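Local coordinates for ribose-phosphate pyrophosphokinase (PDB 5MP7), which makes phosphoribosyl pyrophosphate, the central precursor of nucleotide biosynthesis, by moving the pyrophosphoryl group of ATP to the 1-hydroxyl of ribose 5-phosphate, at the interface of chains A and B. Coordinates in Å, arbitrary orientation; residue numbers count along the deposited sequence, not the author numbering. Chains: chain A/B, Ribose-phosphate pyrophosphokinase.

Contact 1: the interface of chains A and B. Residues chain A 43, 45, 47; chain B 71, 99, 102, 104, 234.
A:Glu47 and B:Arg104 form the charged core of this contact, a salt bridge with NH2 of the guanidinium 3.0 Å from OE1 of the carboxylate. The donor reaches OE1 from above the carboxylate plane, 55° out of it, and the two flat groups stand 72° apart, so the pair is not a flat two-pronged one. Within chain B, NH1 of the same guanidinium makes a hydrogen bond and salt bridge to OD2 of B:Asp234 at 3.3 Å, on the anti side of that carboxylate, which may help to fix the guanidinium's orientation. OE2 of A:Glu47 takes a weak hydrogen bond from the backbone N of B:Tyr102 at 3.2 Å. With CG anti to the carbonyl carbon (chi1 -83°), the extended glutamate carries its carboxylate across to both partners.

Apolar packing supports the glutamate stem. Its CG lies over the centre of the B:Tyr102 ring, 3.9 Å from the centroid, and CD1 of B:Leu71 meets the same CG at 3.7 Å. The A:Asn45 amide makes van der Waals contact with CD1 of B:Leu71 and CE2 of B:Phe99.

A:Asn45, A:Glu47 and B:Arg104 belong to the predicted ATP site, so the contact probably completes an ATP pocket shared by two subunits of the homohexamer.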
loop_
_atom_site.group_PDB
_atom_site.type_symbol
_atom_site.label_atom_id
_atom_site.label_comp_id
_atom_site.label_asym_id
_atom_site.label_seq_id
_atom_site.Cartn_x
_atom_site.Cartn_y
_atom_site.Cartn_z
ATOM N N PHE A 43 -39.354 8.130 -3.479
ATOM C CA PHE A 43 -37.905 8.016 -3.640
ATOM C C PHE A 43 -37.254 7.925 -2.267
ATOM O O PHE A 43 -37.834 8.345 -1.266
ATOM C CB PHE A 43 -37.339 9.220 -4.401
ATOM C CG PHE A 43 -37.864 9.341 -5.819
ATOM C CD1 PHE A 43 -37.951 8.226 -6.649
ATOM C CD2 PHE A 43 -38.285 10.575 -6.326
ATOM C CE1 PHE A 43 -38.439 8.345 -7.945
ATOM C CE2 PHE A 43 -38.776 10.695 -7.619
ATOM C CZ PHE A 43 -38.853 9.580 -8.431
ATOM N N ASN A 45 -34.893 9.457 -1.040
ATOM C CA ASN A 45 -34.943 10.877 -0.653
ATOM C C ASN A 45 -36.108 11.296 0.273
ATOM O O ASN A 45 -35.917 12.089 1.195
ATOM C CB ASN A 45 -35.045 11.693 -1.945
ATOM C CG ASN A 45 -34.558 13.098 -1.786
ATOM O OD1 ASN A 45 -34.241 13.545 -0.688
ATOM N ND2 ASN A 45 -34.479 13.809 -2.892
ATOM N N GLU A 47 -38.938 12.355 -1.469
ATOM C CA GLU A 47 -39.754 12.964 -2.519
ATOM C C GLU A 47 -40.831 11.998 -2.967
ATOM O O GLU A 47 -40.582 10.832 -3.195
ATOM C CB GLU A 47 -38.915 13.385 -3.742
ATOM C CG GLU A 47 -38.218 14.736 -3.619
ATOM C CD GLU A 47 -37.107 14.960 -4.660
ATOM O OE1 GLU A 47 -37.170 14.357 -5.768
ATOM O OE2 GLU A 47 -36.147 15.741 -4.371
ATOM N N LEU B 71 -37.697 14.398 3.559
ATOM C CA LEU B 71 -37.639 15.725 2.935
ATOM C C LEU B 71 -38.865 16.640 3.141
ATOM O O LEU B 71 -38.716 17.844 3.311
ATOM C CB LEU B 71 -37.337 15.517 1.453
ATOM C CG LEU B 71 -37.479 16.581 0.406
ATOM C CD1 LEU B 71 -36.480 16.308 -0.710
ATOM C CD2 LEU B 71 -38.879 16.579 -0.152
ATOM N N PHE B 99 -30.105 22.388 -1.701
ATOM C CA PHE B 99 -30.617 21.366 -2.604
ATOM C C PHE B 99 -32.123 21.637 -2.760
ATOM O O PHE B 99 -32.876 21.570 -1.792
ATOM C CB PHE B 99 -30.327 19.991 -1.988
ATOM C CG PHE B 99 -30.965 18.841 -2.689
ATOM C CD1 PHE B 99 -30.310 18.228 -3.745
ATOM C CD2 PHE B 99 -32.190 18.338 -2.256
ATOM C CE1 PHE B 99 -30.850 17.128 -4.377
ATOM C CE2 PHE B 99 -32.760 17.261 -2.888
ATOM C CZ PHE B 99 -32.080 16.643 -3.948
ATOM N N TYR B 102 -37.699 18.491 -5.035
ATOM C CA TYR B 102 -38.547 18.186 -6.191
ATOM C C TYR B 102 -38.017 18.715 -7.506
ATOM O O TYR B 102 -38.741 18.737 -8.480
ATOM C CB TYR B 102 -39.997 18.654 -5.963
ATOM C CG TYR B 102 -40.677 17.829 -4.919
ATOM C CD1 TYR B 102 -41.242 16.629 -5.256
ATOM C CD2 TYR B 102 -40.733 18.249 -3.588
ATOM C CE1 TYR B 102 -41.831 15.849 -4.302
ATOM C CE2 TYR B 102 -41.340 17.497 -2.644
ATOM C CZ TYR B 102 -41.865 16.284 -3.002
ATOM O OH TYR B 102 -42.449 15.482 -2.057
ATOM N N ARG B 104 -36.118 17.349 -9.679
ATOM C CA ARG B 104 -36.250 16.361 -10.750
ATOM C C ARG B 104 -37.630 16.303 -11.412
ATOM O O ARG B 104 -37.732 15.945 -12.576
ATOM C CB ARG B 104 -35.803 14.975 -10.277
ATOM C CG ARG B 104 -34.279 14.906 -10.167
ATOM C CD ARG B 104 -33.831 13.643 -9.487
ATOM N NE ARG B 104 -34.350 13.586 -8.119
ATOM C CZ ARG B 104 -34.235 12.538 -7.303
ATOM N NH1 ARG B 104 -33.626 11.429 -7.706
ATOM N NH2 ARG B 104 -34.727 12.610 -6.074
ATOM N N ASP B 234 -27.817 9.961 -6.330
ATOM C CA ASP B 234 -28.880 9.457 -5.446
ATOM C C ASP B 234 -28.625 8.017 -4.996
ATOM O O ASP B 234 -28.145 7.814 -3.891
ATOM C CB ASP B 234 -30.292 9.647 -6.031
ATOM C CG ASP B 234 -31.472 9.264 -4.987
ATOM O OD1 ASP B 234 -31.333 8.389 -4.075
ATOM O OD2 ASP B 234 -32.574 9.843 -5.038
#

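Contact 2: the interface of chains A and B. Residues chain A 50, 80, 83-84, 87; chain B 113-115, 119.
Helix 71-87 of chain A meets the segment of chain B that leads into helix 116-127, with strand 48-52 alongside, where O of A:Val50 meets CD of B:Pro114. A direct hydrogen bond runs from the backbone N of B:Ile115 to OD1 of A:Asp83, 2.9 Å apart. The N-H comes to the syn side of the carboxylate, 31° out of its plane. CG of A:Asp83 stands anti to the backbone N (chi1 176°), which carries the carboxylate off the helix toward the chain B segment. Its second oxygen, OD2, forms a salt bridge with NH1 of A:Arg87, one turn on, at 2.9 Å; the hydrogen bond in this pair is weak, but the arginine may help to steady the acceptor.

B:Pro114 is the apolar wedge. Its CG touches CG2 of A:Ile80 at 3.6 Å, and its CB approaches CB of A:Ala84 at 3.9 Å. Beyond it, B:Ile115 crosses A:Arg87 at about a right angle, with CG1 3.8 Å from the arginine CD and CB over the rim of one guanidinium face. On the other flank, CD2 of B:Leu119 reaches CG1 of A:Ile80 at 4.0 Å. A water joins the carbonyl O atoms of A:Ala84, at 2.8 Å, and B:Glu113.

By this packing the patch appears to serve assembly, fitting the segment before helix 116-127, and that helix's first turn, against helix 71-87 of the neighbour.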
loop_
_atom_site.group_PDB
_atom_site.type_symbol
_atom_site.label_atom_id
_atom_site.label_comp_id
_atom_site.label_asym_id
_atom_site.label_seq_id
_atom_site.Cartn_x
_atom_site.Cartn_y
_atom_site.Cartn_z
ATOM N N VAL A 50 -46.129 10.935 -8.098
ATOM C CA VAL A 50 -47.549 10.698 -8.284
ATOM C C VAL A 50 -47.818 10.637 -9.756
ATOM O O VAL A 50 -47.364 11.493 -10.476
ATOM C CB VAL A 50 -48.379 11.811 -7.578
ATOM C CG1 VAL A 50 -49.712 12.093 -8.262
ATOM C CG2 VAL A 50 -48.660 11.419 -6.122
ATOM N N ILE A 80 -49.473 17.667 -3.958
ATOM C CA ILE A 80 -48.941 17.177 -5.243
ATOM C C ILE A 80 -50.063 16.606 -6.139
ATOM O O ILE A 80 -50.109 16.903 -7.309
ATOM C CB ILE A 80 -47.808 16.186 -5.024
ATOM C CG1 ILE A 80 -46.577 16.951 -4.591
ATOM C CG2 ILE A 80 -47.441 15.432 -6.276
ATOM C CD1 ILE A 80 -45.571 16.086 -3.840
ATOM N N ASP A 83 -52.060 19.579 -7.523
ATOM C CA ASP A 83 -51.280 20.159 -8.638
ATOM C C ASP A 83 -51.481 19.372 -9.916
ATOM O O ASP A 83 -51.646 19.933 -11.000
ATOM C CB ASP A 83 -49.765 20.230 -8.269
ATOM C CG ASP A 83 -48.797 20.772 -9.466
ATOM O OD1 ASP A 83 -48.530 20.041 -10.471
ATOM O OD2 ASP A 83 -48.243 21.907 -9.382
ATOM N N ALA A 84 -51.404 18.058 -9.805
ATOM C CA ALA A 84 -51.544 17.212 -10.970
ATOM C C ALA A 84 -52.939 17.295 -11.586
ATOM O O ALA A 84 -53.085 17.299 -12.798
ATOM C CB ALA A 84 -51.185 15.779 -10.616
ATOM N N ARG A 87 -53.201 20.643 -13.436
ATOM C CA ARG A 87 -52.536 20.576 -14.757
ATOM C C ARG A 87 -53.127 19.557 -15.713
ATOM O O ARG A 87 -52.819 19.599 -16.900
ATOM C CB ARG A 87 -51.044 20.318 -14.599
ATOM C CG ARG A 87 -50.434 21.486 -13.878
ATOM C CD ARG A 87 -48.947 21.422 -13.714
ATOM N NE ARG A 87 -48.487 22.775 -13.989
ATOM C CZ ARG A 87 -48.223 23.718 -13.101
ATOM N NH1 ARG A 87 -48.272 23.477 -11.794
ATOM N NH2 ARG A 87 -47.842 24.920 -13.544
ATOM N N GLU B 113 -49.036 13.938 -14.668
ATOM C CA GLU B 113 -48.194 14.120 -13.543
ATOM C C GLU B 113 -48.273 15.564 -13.076
ATOM O O GLU B 113 -48.752 16.446 -13.798
ATOM C CB GLU B 113 -46.781 13.816 -13.976
ATOM C CG GLU B 113 -46.558 12.342 -14.226
ATOM C CD GLU B 113 -45.093 11.957 -14.122
ATOM O OE1 GLU B 113 -44.626 11.881 -12.999
ATOM O OE2 GLU B 113 -44.398 11.708 -15.108
ATOM N N PRO B 114 -47.767 15.824 -11.879
ATOM C CA PRO B 114 -47.578 17.190 -11.421
ATOM C C PRO B 114 -46.261 17.776 -11.909
ATOM O O PRO B 114 -45.341 17.049 -12.300
ATOM C CB PRO B 114 -47.503 17.005 -9.922
ATOM C CG PRO B 114 -46.821 15.676 -9.769
ATOM C CD PRO B 114 -47.312 14.840 -10.888
ATOM N N ILE B 115 -46.152 19.084 -11.846
ATOM C CA ILE B 115 -44.857 19.737 -11.953
ATOM C C ILE B 115 -44.511 20.204 -10.564
ATOM O O ILE B 115 -44.714 21.344 -10.187
ATOM C CB ILE B 115 -44.832 20.880 -12.975
ATOM C CG1 ILE B 115 -45.355 20.355 -14.307
ATOM C CG2 ILE B 115 -43.386 21.359 -13.157
ATOM C CD1 ILE B 115 -45.390 21.345 -15.446
ATOM N N LEU B 119 -44.583 23.714 -8.061
ATOM C CA LEU B 119 -45.418 23.814 -6.884
ATOM C C LEU B 119 -44.609 24.308 -5.716
ATOM O O LEU B 119 -45.094 25.089 -4.938
ATOM C CB LEU B 119 -46.077 22.450 -6.552
ATOM C CG LEU B 119 -46.939 22.354 -5.280
ATOM C CD1 LEU B 119 -48.207 23.219 -5.380
ATOM C CD2 LEU B 119 -47.273 20.891 -5.010
HETATM O O HOH W 1 -51.128 16.662 -14.675
#

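Contact 3: the interface of chains A and B. Residues chain A 71, 99, 104, 262; chain B 43, 45, 47.
B:Glu47 receives A:Arg104 in a salt bridge, NH2 of the guanidinium standing 3.1 Å from carboxylate OE1. The hydrogen bond is bent, 140° at the hydrogen, and OE1 is met from above the carboxylate plane, while OE2 lies near the guanidinium edge, in its plane. The arginine chain bends at chi3 (-61°), which turns the guanidinium across the glutamate rather than along it.

B:Phe43 packs against the guanidinium, its CE2 over one face toward the rim, 3.7 Å above the plane, and its CD2 3.7 Å from CZ of A:Arg104. The two planes are 63° apart, so the ring is steeply inclined to the guanidinium and not parallel to it. ND2 of B:Asn45 approaches NH2 of A:Arg104 at 3.3 Å, a close approach that is not a hydrogen bond, since both nitrogens are donors as modelled.

Among the apolar contacts, CD1 of A:Leu71 meets CG of B:Glu47 at 3.8 Å and CG of B:Asn45 at 3.9 Å. The ring of A:Phe99 comes toward B:Asn45 from the opposite direction.

In the fold, the chain B residues occupy the turn between strands 38-42 and 48-52. It reaches into chain A beside the start of helix 71-87, the loops after strands 92-97 and 260-261, and the predicted ATP site.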
loop_
_atom_site.group_PDB
_atom_site.type_symbol
_atom_site.label_atom_id
_atom_site.label_comp_id
_atom_site.label_asym_id
_atom_site.label_seq_id
_atom_site.Cartn_x
_atom_site.Cartn_y
_atom_site.Cartn_z
ATOM N N LEU A 71 -46.982 13.338 9.473
ATOM C CA LEU A 71 -48.080 14.144 8.875
ATOM C C LEU A 71 -47.711 15.015 7.655
ATOM O O LEU A 71 -48.479 15.159 6.723
ATOM C CB LEU A 71 -48.678 14.979 10.008
ATOM C CG LEU A 71 -49.584 16.150 9.790
ATOM C CD1 LEU A 71 -50.526 16.277 10.979
ATOM C CD2 LEU A 71 -48.771 17.407 9.633
ATOM N N PHE A 99 -59.113 14.903 9.244
ATOM C CA PHE A 99 -58.433 15.571 10.348
ATOM C C PHE A 99 -57.571 16.689 9.748
ATOM O O PHE A 99 -56.653 16.429 8.961
ATOM C CB PHE A 99 -57.597 14.540 11.084
ATOM C CG PHE A 99 -56.668 15.104 12.131
ATOM C CD1 PHE A 99 -57.123 15.305 13.420
ATOM C CD2 PHE A 99 -55.333 15.363 11.836
ATOM C CE1 PHE A 99 -56.282 15.779 14.407
ATOM C CE2 PHE A 99 -54.485 15.839 12.810
ATOM C CZ PHE A 99 -54.962 16.060 14.099
ATOM N N ARG A 104 -54.494 22.928 15.554
ATOM C CA ARG A 104 -54.186 23.478 16.860
ATOM C C ARG A 104 -53.387 24.787 16.826
ATOM O O ARG A 104 -53.518 25.610 17.731
ATOM C CB ARG A 104 -53.505 22.445 17.733
ATOM C CG ARG A 104 -54.496 21.414 18.260
ATOM C CD ARG A 104 -53.794 20.260 18.952
ATOM N NE ARG A 104 -52.905 19.554 18.030
ATOM C CZ ARG A 104 -52.072 18.567 18.372
ATOM N NH1 ARG A 104 -51.981 18.138 19.629
ATOM N NH2 ARG A 104 -51.337 17.991 17.431
ATOM N N VAL A 262 -55.928 10.370 17.558
ATOM C CA VAL A 262 -54.544 10.493 17.109
ATOM C C VAL A 262 -53.789 9.414 17.840
ATOM O O VAL A 262 -52.982 8.713 17.259
ATOM C CB VAL A 262 -53.957 11.867 17.441
ATOM C CG1 VAL A 262 -52.529 11.990 16.949
ATOM C CG2 VAL A 262 -54.830 12.993 16.865
ATOM N N PHE B 43 -44.497 17.887 17.778
ATOM C CA PHE B 43 -45.536 17.128 18.444
ATOM C C PHE B 43 -45.441 15.657 17.969
ATOM O O PHE B 43 -44.914 15.341 16.892
ATOM C CB PHE B 43 -46.946 17.619 18.102
ATOM C CG PHE B 43 -47.342 18.989 18.630
ATOM C CD1 PHE B 43 -46.659 20.160 18.294
ATOM C CD2 PHE B 43 -48.543 19.113 19.363
ATOM C CE1 PHE B 43 -47.110 21.397 18.754
ATOM C CE2 PHE B 43 -48.996 20.349 19.817
ATOM C CZ PHE B 43 -48.270 21.493 19.517
ATOM N N ASN B 45 -47.627 13.694 16.945
ATOM C CA ASN B 45 -48.278 13.816 15.642
ATOM C C ASN B 45 -47.347 13.937 14.405
ATOM O O ASN B 45 -47.620 13.350 13.358
ATOM C CB ASN B 45 -49.147 15.080 15.693
ATOM C CG ASN B 45 -50.257 15.060 14.692
ATOM O OD1 ASN B 45 -50.360 14.156 13.860
ATOM N ND2 ASN B 45 -51.144 16.032 14.798
ATOM N N GLU B 47 -46.608 17.267 13.587
ATOM C CA GLU B 47 -46.759 18.716 13.436
ATOM C C GLU B 47 -45.568 19.450 14.042
ATOM O O GLU B 47 -45.102 19.126 15.120
ATOM C CB GLU B 47 -48.039 19.236 14.085
ATOM C CG GLU B 47 -49.285 19.078 13.235
ATOM C CD GLU B 47 -50.597 19.212 14.024
ATOM O OE1 GLU B 47 -50.602 19.933 15.066
ATOM O OE2 GLU B 47 -51.640 18.634 13.587
#

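Contacts 1 and 3 are near-identical two-fold twins with the chains exchanged, differing in the turn of the residue 43 ring, which is poorly ordered in chain A. Their C-alpha centres are about 24 Å apart; each centre lies about 19 Å from the predicted catalytic lysine of the chain that supplies the arginine. The C-alpha centre of contact 2 is about 15 Å from that of contact 1 and about 25 Å from that of contact 3. Helix 71-87 of chain A joins contacts 2 and 3; that of chain B serves contact 1. Each subunit thus probably lends a strand-connecting turn to its partner's ATP site while contact 2 braces the same dimer.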